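Local coordinates for DUF5063 domain-containing protein (Bacteroides fragilis, PDB 3NRH), which is of unknown function and folds as a predominantly alpha-helical member of the DUF5063 family, at residues V17-E28 and L116-I127; L56-P67 and T137-Q146. All blocks are in the same frame, centred on the assembly; numbering follows the deposited sequence.

Contact 1 joins helix 11-28 to helix 112-131, its centre about 5 Å from that of the chain, whereas contact 2, centred about 18 Å from the chain centre, fastens the loop between helix 35-54 and helix 73-87 to the first turns of helix 135-169. The contact centres are about 17 Å apart. Along the chain the segments alternate, 17-28, 56-67, 116-127, 137-146, so the two contacts cross. Helices 112-131 and 135-169 are consecutive, and they bring the contacts together: Phe126 of contact 1 packs on Ser141, Leu142 and Cys145 of contact 2, Phe126 CE1 being 3.5 Å from Leu142 CA. The central helix pair thus packs on helix 135-169, whose Asp140 and Gln146 hold the loop.

Contact 1: residues V17-E28 and L116-I127; sequences VTVAAEFCAFLE and LADIYQDIKDFI
Two helices of the bundle, 11-28 and 112-131, meet through Phe23, Cys24 and Ile127, each a knob set into a four-residue hole of the other helix. Phe23 lies among Leu116, Ile119, Tyr120 and Ile123; its CG is anti to the backbone N (chi1 170°), which carries the ring across to Ile119, and Phe23 CZ is 3.8 Å from Ile119 CG2. Leu27 CG lies over one face of this ring, toward the rim. The segment axes approach to 9.5 Å at a signed crossing angle of -125°, and Ala20 CB meets Ile123 CG2 at 3.4 Å, tighter than usual carbon contact. Cys24 SG touches Ile127 CD1 at 3.6 Å and, at about a right angle to that, lies beside Lys124 N; it approaches the Tyr120 ring obliquely. At the margin of this knobs-into-holes packing, Glu28 OE2 receives two donors. Tyr120 OH bonds to its anti lone pair at 2.6 Å, with carboxylate and ring planes 79° apart, while Lys124 NZ arrives on the syn side at 3.0 Å as a salt bridge. Lys124 CB rests over the centre of the Tyr120 ring; beyond it the chain bends at chi2 toward Glu28. Lys124 also makes a cation-pi contact with Tyr70.

Contact 2: residues L56-P67 and T137-Q146; sequences LPKCEMIGDESP and TMNDSLAICQ
Asp140 and Gln146 of helix 135-169 grip the backbone of the 56-67 loop. The Asp140 carboxylate takes two successive amides, one on each oxygen: Ile62 N reaches OD1 at 3.0 Å and nearly straight (164°), and Gly63 N reaches OD2 at 2.9 Å, both from the syn side but tilted out of the carboxylate plane, Ile62 N the more. The extended Gln146 side chain uses both ends of its amide. NE2 gives a hydrogen bond to Pro57 O at 2.8 Å, from above the carbonyl plane, and OE1 accepts from Cys59 N at 3.2 Å, in plane on a lone pair. Between these clamps Cys59 faces the helix, its SG against Leu142 CD2. Met61, present as selenomethionine, starts away from the helix, but the bend at chi2 brings SE back to 3.7 Å from Ala143 CB, and that at chi3 turns CE onto the Asp140 carboxylate. Pro67 closes the far end against Thr137 and Asp140 CB. Farther out, Val13 of helix 11-28 touches Pro57 and Leu142. One carbonyl and three amides of this irregular loop are thus bound; the amides at Asp140 probably favour its charged form, which Gly63 O, 2.9 Å from Asp140 OD2 without a hydrogen bond, would oppose.

Contact 1: residues V17-E28 and L116-I127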
loop_
_atom_site.group_PDB
_atom_site.type_symbol
_atom_site.label_atom_id
_atom_site.label_comp_id
_atom_site.label_asym_id
_atom_site.label_seq_id
_atom_site.Cartn_x
_atom_site.Cartn_y
_atom_site.Cartn_z
ATOM N N VAL A 17 0.287 -10.127 -13.112
ATOM C CA VAL A 17 0.020 -9.688 -14.477
ATOM C C VAL A 17 -1.327 -8.972 -14.543
ATOM O O VAL A 17 -1.443 -7.916 -15.166
ATOM C CB VAL A 17 0.038 -10.880 -15.471
ATOM C CG1 VAL A 17 -0.499 -10.446 -16.830
ATOM C CG2 VAL A 17 1.473 -11.401 -15.631
ATOM N N THR A 18 -2.336 -9.535 -13.881
ATOM C CA THR A 18 -3.665 -8.934 -13.872
ATOM C C THR A 18 -3.686 -7.515 -13.297
ATOM O O THR A 18 -4.236 -6.600 -13.914
ATOM C CB THR A 18 -4.653 -9.815 -13.093
ATOM O OG1 THR A 18 -4.721 -11.100 -13.721
ATOM C CG2 THR A 18 -6.047 -9.187 -13.082
ATOM N N VAL A 19 -3.089 -7.309 -12.127
ATOM C CA VAL A 19 -3.096 -5.965 -11.553
ATOM C C VAL A 19 -2.180 -5.029 -12.342
ATOM O O VAL A 19 -2.463 -3.839 -12.466
ATOM C CB VAL A 19 -2.677 -5.970 -10.059
ATOM C CG1 VAL A 19 -1.272 -6.512 -9.907
ATOM C CG2 VAL A 19 -2.791 -4.554 -9.483
ATOM N N ALA A 20 -1.085 -5.568 -12.874
ATOM C CA ALA A 20 -0.152 -4.761 -13.658
ATOM C C ALA A 20 -0.871 -4.195 -14.889
ATOM O O ALA A 20 -0.718 -3.022 -15.230
ATOM C CB ALA A 20 1.046 -5.607 -14.086
ATOM N N ALA A 21 -1.663 -5.034 -15.550
ATOM C CA ALA A 21 -2.403 -4.598 -16.730
ATOM C C ALA A 21 -3.466 -3.571 -16.341
ATOM O O ALA A 21 -3.682 -2.586 -17.054
ATOM C CB ALA A 21 -3.055 -5.805 -17.421
ATOM N N GLU A 22 -4.136 -3.802 -15.216
ATOM C CA GLU A 22 -5.160 -2.870 -14.751
ATOM C C GLU A 22 -4.517 -1.520 -14.448
ATOM O O GLU A 22 -5.092 -0.470 -14.737
ATOM C CB GLU A 22 -5.846 -3.412 -13.491
ATOM C CG GLU A 22 -6.543 -4.754 -13.699
ATOM C CD GLU A 22 -7.947 -4.623 -14.250
ATOM O OE1 GLU A 22 -8.142 -3.883 -15.237
ATOM O OE2 GLU A 22 -8.861 -5.271 -13.694
ATOM N N PHE A 23 -3.324 -1.555 -13.862
ATOM C CA PHE A 23 -2.586 -0.336 -13.523
ATOM C C PHE A 23 -2.212 0.436 -14.795
ATOM O O PHE A 23 -2.466 1.636 -14.904
ATOM C CB PHE A 23 -1.309 -0.701 -12.748
ATOM C CG PHE A 23 -0.358 0.456 -12.550
ATOM C CD1 PHE A 23 -0.655 1.474 -11.645
ATOM C CD2 PHE A 23 0.843 0.512 -13.256
ATOM C CE1 PHE A 23 0.238 2.537 -11.443
ATOM C CE2 PHE A 23 1.743 1.568 -13.062
ATOM C CZ PHE A 23 1.438 2.580 -12.153
ATOM N N CYS A 24 -1.608 -0.251 -15.759
ATOM C CA CYS A 24 -1.219 0.414 -16.997
ATOM C C CYS A 24 -2.435 0.958 -17.739
ATOM O O CYS A 24 -2.402 2.075 -18.249
ATOM C CB CYS A 24 -0.433 -0.543 -17.896
ATOM S SG CYS A 24 1.207 -0.950 -17.245
ATOM N N ALA A 25 -3.511 0.180 -17.781
ATOM C CA ALA A 25 -4.726 0.615 -18.469
ATOM C C ALA A 25 -5.328 1.847 -17.804
ATOM O O ALA A 25 -5.804 2.761 -18.482
ATOM C CB ALA A 25 -5.748 -0.521 -18.501
ATOM N N PHE A 26 -5.312 1.870 -16.473
ATOM C CA PHE A 26 -5.856 3.001 -15.732
ATOM C C PHE A 26 -5.130 4.301 -16.072
ATOM O O PHE A 26 -5.761 5.315 -16.363
ATOM C CB PHE A 26 -5.750 2.755 -14.226
ATOM C CG PHE A 26 -6.345 3.857 -13.395
ATOM C CD1 PHE A 26 -7.720 4.060 -13.375
ATOM C CD2 PHE A 26 -5.531 4.714 -12.661
ATOM C CE1 PHE A 26 -8.279 5.101 -12.636
ATOM C CE2 PHE A 26 -6.081 5.761 -11.919
ATOM C CZ PHE A 26 -7.453 5.953 -11.909
ATOM N N LEU A 27 -3.801 4.272 -16.026
ATOM C CA LEU A 27 -3.017 5.462 -16.329
ATOM C C LEU A 27 -3.174 5.877 -17.786
ATOM O O LEU A 27 -3.197 7.066 -18.102
ATOM C CB LEU A 27 -1.537 5.223 -16.028
ATOM C CG LEU A 27 -1.167 4.932 -14.574
ATOM C CD1 LEU A 27 0.358 4.885 -14.456
ATOM C CD2 LEU A 27 -1.752 6.006 -13.656
ATOM N N GLU A 28 -3.291 4.893 -18.670
ATOM C CA GLU A 28 -3.447 5.172 -20.091
ATOM C C GLU A 28 -4.785 5.840 -20.416
ATOM O O GLU A 28 -4.917 6.515 -21.432
ATOM C CB GLU A 28 -3.296 3.874 -20.888
ATOM C CG GLU A 28 -1.856 3.358 -20.937
ATOM C CD GLU A 28 -1.762 1.885 -21.294
ATOM O OE1 GLU A 28 -2.813 1.251 -21.541
ATOM O OE2 GLU A 28 -0.630 1.356 -21.325
ATOM N N LEU A 116 4.631 8.109 -11.151
ATOM C CA LEU A 116 3.725 7.185 -11.822
ATOM C C LEU A 116 4.232 6.789 -13.204
ATOM O O LEU A 116 4.171 5.618 -13.573
ATOM C CB LEU A 116 2.319 7.786 -11.922
ATOM C CG LEU A 116 1.609 7.971 -10.578
ATOM C CD1 LEU A 116 0.271 8.681 -10.790
ATOM C CD2 LEU A 116 1.400 6.614 -9.918
ATOM N N ALA A 117 4.739 7.757 -13.964
ATOM C CA ALA A 117 5.258 7.459 -15.294
ATOM C C ALA A 117 6.472 6.533 -15.182
ATOM O O ALA A 117 6.653 5.634 -16.005
ATOM C CB ALA A 117 5.629 8.756 -16.021
ATOM N N ASP A 118 7.299 6.744 -14.158
ATOM C CA ASP A 118 8.474 5.897 -13.952
ATOM C C ASP A 118 8.063 4.459 -13.644
ATOM O O ASP A 118 8.628 3.516 -14.194
ATOM C CB ASP A 118 9.344 6.424 -12.802
ATOM C CG ASP A 118 10.153 7.646 -13.190
ATOM O OD1 ASP A 118 10.201 7.984 -14.392
ATOM O OD2 ASP A 118 10.754 8.268 -12.287
ATOM N N ILE A 119 7.084 4.290 -12.757
ATOM C CA ILE A 119 6.611 2.952 -12.397
ATOM C C ILE A 119 6.020 2.307 -13.652
ATOM O O ILE A 119 6.281 1.139 -13.950
ATOM C CB ILE A 119 5.539 3.034 -11.285
ATOM C CG1 ILE A 119 6.164 3.628 -10.016
ATOM C CG2 ILE A 119 4.951 1.654 -11.004
ATOM C CD1 ILE A 119 5.145 3.960 -8.936
ATOM N N TYR A 120 5.243 3.091 -14.390
ATOM C CA TYR A 120 4.612 2.638 -15.628
ATOM C C TYR A 120 5.654 2.090 -16.607
ATOM O O TYR A 120 5.428 1.071 -17.259
ATOM C CB TYR A 120 3.851 3.806 -16.272
ATOM C CG TYR A 120 3.236 3.505 -17.624
ATOM C CD1 TYR A 120 1.964 2.935 -17.729
ATOM C CD2 TYR A 120 3.920 3.807 -18.800
ATOM C CE1 TYR A 120 1.391 2.672 -18.980
ATOM C CE2 TYR A 120 3.359 3.551 -20.052
ATOM C CZ TYR A 120 2.096 2.983 -20.136
ATOM O OH TYR A 120 1.553 2.713 -21.376
ATOM N N GLN A 121 6.797 2.764 -16.720
ATOM C CA GLN A 121 7.828 2.296 -17.633
ATOM C C GLN A 121 8.210 0.851 -17.332
ATOM O O GLN A 121 8.315 0.030 -18.240
ATOM C CB GLN A 121 9.069 3.186 -17.556
ATOM C CG GLN A 121 10.084 2.914 -18.658
ATOM C CD GLN A 121 11.278 3.844 -18.588
ATOM O OE1 GLN A 121 11.126 5.050 -18.394
ATOM N NE2 GLN A 121 12.474 3.291 -18.759
ATOM N N ASP A 122 8.427 0.531 -16.064
ATOM C CA ASP A 122 8.793 -0.842 -15.722
ATOM C C ASP A 122 7.639 -1.825 -15.872
ATOM O O ASP A 122 7.816 -2.915 -16.411
ATOM C CB ASP A 122 9.345 -0.920 -14.300
ATOM C CG ASP A 122 10.866 -0.939 -14.270
ATOM O OD1 ASP A 122 11.468 -1.846 -14.893
ATOM O OD2 ASP A 122 11.458 -0.053 -13.626
ATOM N N ILE A 123 6.454 -1.443 -15.412
ATOM C CA ILE A 123 5.302 -2.343 -15.497
ATOM C C ILE A 123 4.843 -2.582 -16.938
ATOM O O ILE A 123 4.602 -3.722 -17.337
ATOM C CB ILE A 123 4.112 -1.806 -14.674
ATOM C CG1 ILE A 123 4.563 -1.513 -13.238
ATOM C CG2 ILE A 123 2.974 -2.836 -14.663
ATOM C CD1 ILE A 123 5.130 -2.720 -12.513
ATOM N N LYS A 124 4.728 -1.508 -17.717
ATOM C CA LYS A 124 4.282 -1.618 -19.108
ATOM C C LYS A 124 5.234 -2.450 -19.969
ATOM O O LYS A 124 4.793 -3.257 -20.792
ATOM C CB LYS A 124 4.124 -0.225 -19.722
ATOM C CG LYS A 124 3.625 -0.215 -21.170
ATOM C CD LYS A 124 2.210 -0.770 -21.292
ATOM C CE LYS A 124 1.690 -0.650 -22.724
ATOM N NZ LYS A 124 0.262 -1.083 -22.842
ATOM N N ASP A 125 6.537 -2.253 -19.791
ATOM C CA ASP A 125 7.511 -3.015 -20.574
ATOM C C ASP A 125 7.350 -4.503 -20.292
ATOM O O ASP A 125 7.443 -5.336 -21.198
ATOM C CB ASP A 125 8.944 -2.579 -20.246
ATOM C CG ASP A 125 9.336 -1.283 -20.936
ATOM O OD1 ASP A 125 8.584 -0.821 -21.821
ATOM O OD2 ASP A 125 10.406 -0.730 -20.601
ATOM N N PHE A 126 7.093 -4.826 -19.028
ATOM C CA PHE A 126 6.909 -6.207 -18.618
ATOM C C PHE A 126 5.656 -6.870 -19.215
ATOM O O PHE A 126 5.753 -7.920 -19.850
ATOM C CB PHE A 126 6.840 -6.295 -17.091
ATOM C CG PHE A 126 6.277 -7.592 -16.590
ATOM C CD1 PHE A 126 6.918 -8.797 -16.865
ATOM C CD2 PHE A 126 5.079 -7.616 -15.885
ATOM C CE1 PHE A 126 6.369 -10.011 -16.443
ATOM C CE2 PHE A 126 4.521 -8.823 -15.459
ATOM C CZ PHE A 126 5.170 -10.022 -15.741
ATOM N N ILE A 127 4.486 -6.268 -19.019
ATOM C CA ILE A 127 3.261 -6.886 -19.526
ATOM C C ILE A 127 3.163 -6.948 -21.045
ATOM O O ILE A 127 2.527 -7.856 -21.589
ATOM C CB ILE A 127 1.991 -6.214 -18.961
ATOM C CG1 ILE A 127 1.936 -4.742 -19.367
ATOM C CG2 ILE A 127 1.956 -6.390 -17.443
ATOM C CD1 ILE A 127 0.642 -4.053 -18.957
#

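Contact 2: residues L56-P67 and T137-Q146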
loop_
_atom_site.group_PDB
_atom_site.type_symbol
_atom_site.label_atom_id
_atom_site.label_comp_id
_atom_site.label_asym_id
_atom_site.label_seq_id
_atom_site.Cartn_x
_atom_site.Cartn_y
_atom_site.Cartn_z
ATOM N N LEU A 56 5.644 -12.229 -5.592
ATOM C CA LEU A 56 6.205 -12.918 -6.746
ATOM C C LEU A 56 7.255 -13.935 -6.332
ATOM O O LEU A 56 7.915 -13.776 -5.307
ATOM C CB LEU A 56 6.831 -11.909 -7.708
ATOM C CG LEU A 56 5.837 -11.045 -8.489
ATOM C CD1 LEU A 56 6.581 -10.004 -9.308
ATOM C CD2 LEU A 56 4.998 -11.937 -9.391
ATOM N N PRO A 57 7.402 -15.015 -7.112
ATOM C CA PRO A 57 8.399 -16.038 -6.787
ATOM C C PRO A 57 9.771 -15.577 -7.268
ATOM O O PRO A 57 9.877 -14.625 -8.043
ATOM C CB PRO A 57 7.892 -17.258 -7.544
ATOM C CG PRO A 57 7.303 -16.654 -8.776
ATOM C CD PRO A 57 6.540 -15.455 -8.226
ATOM N N LYS A 58 10.818 -16.248 -6.805
ATOM C CA LYS A 58 12.180 -15.905 -7.195
ATOM C C LYS A 58 12.411 -16.228 -8.669
ATOM O O LYS A 58 12.162 -17.346 -9.117
ATOM C CB LYS A 58 13.178 -16.673 -6.325
ATOM C CG LYS A 58 13.148 -16.262 -4.858
ATOM C CD LYS A 58 13.896 -17.247 -3.967
ATOM C CE LYS A 58 13.149 -18.569 -3.856
ATOM N NZ LYS A 58 13.803 -19.497 -2.892
ATOM N N CYS A 59 12.884 -15.236 -9.416
ATOM C CA CYS A 59 13.142 -15.406 -10.842
ATOM C C CYS A 59 14.626 -15.260 -11.165
ATOM O O CYS A 59 15.334 -14.470 -10.544
ATOM C CB CYS A 59 12.342 -14.377 -11.645
ATOM S SG CYS A 59 10.559 -14.467 -11.381
ATOM N N GLU A 60 15.089 -16.029 -12.144
ATOM C CA GLU A 60 16.486 -15.986 -12.556
ATOM C C GLU A 60 16.596 -15.596 -14.028
ATOM O O GLU A 60 15.776 -15.998 -14.844
ATOM C CB GLU A 60 17.140 -17.354 -12.350
ATOM C CG GLU A 60 16.488 -18.473 -13.153
ATOM C CD GLU A 60 17.241 -19.787 -13.056
ATOM O OE1 GLU A 60 17.452 -20.276 -11.924
ATOM O OE2 GLU A 60 17.620 -20.333 -14.115
HETATM N N MSE A 61 17.611 -14.810 -14.359
HETATM C CA MSE A 61 17.843 -14.383 -15.734
HETATM C C MSE A 61 18.332 -15.572 -16.568
HETATM O O MSE A 61 19.179 -16.337 -16.114
HETATM C CB MSE A 61 18.920 -13.296 -15.763
HETATM C CG MSE A 61 18.437 -11.904 -15.358
HETATM SE SE MSE A 61 16.993 -11.319 -16.490
HETATM C CE MSE A 61 17.743 -11.716 -18.221
ATOM N N ILE A 62 17.771 -15.759 -17.762
ATOM C CA ILE A 62 18.210 -16.825 -18.675
ATOM C C ILE A 62 19.188 -16.119 -19.607
ATOM O O ILE A 62 20.224 -16.647 -19.984
ATOM C CB ILE A 62 17.054 -17.359 -19.553
ATOM C CG1 ILE A 62 15.976 -18.005 -18.681
ATOM C CG2 ILE A 62 17.596 -18.255 -20.670
ATOM C CD1 ILE A 62 16.454 -18.933 -17.633
ATOM N N GLY A 63 18.836 -14.892 -19.961
ATOM C CA GLY A 63 19.665 -14.114 -20.849
ATOM C C GLY A 63 19.267 -14.420 -22.273
ATOM O O GLY A 63 18.072 -14.478 -22.602
ATOM N N ASP A 64 20.273 -14.661 -23.104
ATOM C CA ASP A 64 20.062 -14.909 -24.514
ATOM C C ASP A 64 19.575 -13.585 -25.031
ATOM O O ASP A 64 20.168 -12.540 -24.808
ATOM C CB ASP A 64 18.962 -15.941 -24.775
ATOM C CG ASP A 64 19.499 -17.296 -25.151
ATOM O OD1 ASP A 64 19.631 -18.126 -24.232
ATOM O OD2 ASP A 64 19.774 -17.541 -26.350
ATOM N N GLU A 65 18.418 -13.666 -25.660
ATOM C CA GLU A 65 17.709 -12.570 -26.310
ATOM C C GLU A 65 17.072 -11.556 -25.362
ATOM O O GLU A 65 16.377 -11.913 -24.415
ATOM C CB GLU A 65 16.616 -13.188 -27.154
ATOM C CG GLU A 65 15.882 -12.296 -28.082
ATOM C CD GLU A 65 14.741 -13.049 -28.708
ATOM O OE1 GLU A 65 14.941 -14.249 -28.993
ATOM O OE2 GLU A 65 13.652 -12.469 -28.913
ATOM N N SER A 66 17.305 -10.283 -25.644
ATOM C CA SER A 66 16.753 -9.185 -24.852
ATOM C C SER A 66 15.260 -9.064 -25.136
ATOM O O SER A 66 14.828 -9.159 -26.284
ATOM C CB SER A 66 17.446 -7.862 -25.221
ATOM O OG SER A 66 18.840 -7.935 -24.989
ATOM N N PRO A 67 14.450 -8.875 -24.087
ATOM C CA PRO A 67 13.000 -8.743 -24.273
ATOM C C PRO A 67 12.711 -7.446 -25.023
ATOM O O PRO A 67 13.461 -6.477 -24.896
ATOM C CB PRO A 67 12.470 -8.695 -22.839
ATOM C CG PRO A 67 13.516 -9.433 -22.052
ATOM C CD PRO A 67 14.800 -8.934 -22.659
ATOM N N THR A 137 11.724 -14.718 -23.106
ATOM C CA THR A 137 11.624 -13.296 -22.814
ATOM C C THR A 137 10.510 -12.999 -21.818
ATOM O O THR A 137 10.528 -11.961 -21.162
ATOM C CB THR A 137 11.428 -12.458 -24.104
ATOM O OG1 THR A 137 10.341 -12.988 -24.870
ATOM C CG2 THR A 137 12.700 -12.486 -24.948
HETATM N N MSE A 138 9.541 -13.904 -21.704
HETATM C CA MSE A 138 8.468 -13.722 -20.737
HETATM C C MSE A 138 9.128 -13.872 -19.370
HETATM O O MSE A 138 8.848 -13.119 -18.434
HETATM C CB MSE A 138 7.386 -14.797 -20.905
HETATM C CG MSE A 138 6.481 -14.609 -22.116
HETATM SE SE MSE A 138 5.229 -16.082 -22.329
HETATM C CE MSE A 138 4.009 -15.641 -20.908
ATOM N N ASN A 139 10.024 -14.848 -19.269
ATOM C CA ASN A 139 10.727 -15.097 -18.019
ATOM C C ASN A 139 11.693 -13.973 -17.675
ATOM O O ASN A 139 11.726 -13.498 -16.538
ATOM C CB ASN A 139 11.487 -16.422 -18.088
ATOM C CG ASN A 139 12.339 -16.664 -16.859
ATOM O OD1 ASN A 139 13.454 -16.156 -16.754
ATOM N ND2 ASN A 139 11.808 -17.424 -15.916
ATOM N N ASP A 140 12.481 -13.549 -18.658
ATOM C CA ASP A 140 13.451 -12.485 -18.432
ATOM C C ASP A 140 12.809 -11.139 -18.138
ATOM O O ASP A 140 13.306 -10.391 -17.296
ATOM C CB ASP A 140 14.409 -12.385 -19.622
ATOM C CG ASP A 140 15.451 -13.493 -19.610
ATOM O OD1 ASP A 140 15.294 -14.431 -18.798
ATOM O OD2 ASP A 140 16.418 -13.430 -20.400
ATOM N N SER A 141 11.703 -10.823 -18.810
ATOM C CA SER A 141 11.032 -9.547 -18.554
ATOM C C SER A 141 10.507 -9.546 -17.118
ATOM O O SER A 141 10.522 -8.518 -16.442
ATOM C CB SER A 141 9.881 -9.314 -19.549
ATOM O OG SER A 141 8.863 -10.300 -19.447
ATOM N N LEU A 142 10.054 -10.708 -16.653
ATOM C CA LEU A 142 9.552 -10.836 -15.285
ATOM C C LEU A 142 10.700 -10.629 -14.299
ATOM O O LEU A 142 10.583 -9.865 -13.339
ATOM C CB LEU A 142 8.943 -12.222 -15.063
ATOM C CG LEU A 142 8.511 -12.518 -13.626
ATOM C CD1 LEU A 142 7.403 -11.557 -13.232
ATOM C CD2 LEU A 142 8.039 -13.963 -13.502
ATOM N N ALA A 143 11.813 -11.315 -14.541
ATOM C CA ALA A 143 12.985 -11.200 -13.676
ATOM C C ALA A 143 13.450 -9.748 -13.573
ATOM O O ALA A 143 13.770 -9.269 -12.489
ATOM C CB ALA A 143 14.120 -12.080 -14.207
ATOM N N ILE A 144 13.499 -9.054 -14.705
ATOM C CA ILE A 144 13.920 -7.655 -14.720
ATOM C C ILE A 144 12.960 -6.784 -13.914
ATOM O O ILE A 144 13.383 -5.964 -13.101
ATOM C CB ILE A 144 13.995 -7.114 -16.161
ATOM C CG1 ILE A 144 15.163 -7.773 -16.895
ATOM C CG2 ILE A 144 14.164 -5.594 -16.151
ATOM C CD1 ILE A 144 15.258 -7.400 -18.353
ATOM N N CYS A 145 11.664 -6.964 -14.146
ATOM C CA CYS A 145 10.658 -6.194 -13.433
ATOM C C CYS A 145 10.761 -6.432 -11.928
ATOM O O CYS A 145 10.691 -5.490 -11.138
ATOM C CB CYS A 145 9.266 -6.572 -13.929
ATOM S SG CYS A 145 7.944 -5.543 -13.257
ATOM N N GLN A 146 10.927 -7.690 -11.532
ATOM C CA GLN A 146 11.051 -8.017 -10.116
ATOM C C GLN A 146 12.316 -7.412 -9.508
ATOM O O GLN A 146 12.301 -6.926 -8.375
ATOM C CB GLN A 146 11.070 -9.531 -9.915
ATOM C CG GLN A 146 11.362 -9.943 -8.486
ATOM C CD GLN A 146 11.397 -11.443 -8.308
ATOM O OE1 GLN A 146 12.248 -12.130 -8.878
ATOM N NE2 GLN A 146 10.467 -11.965 -7.517
#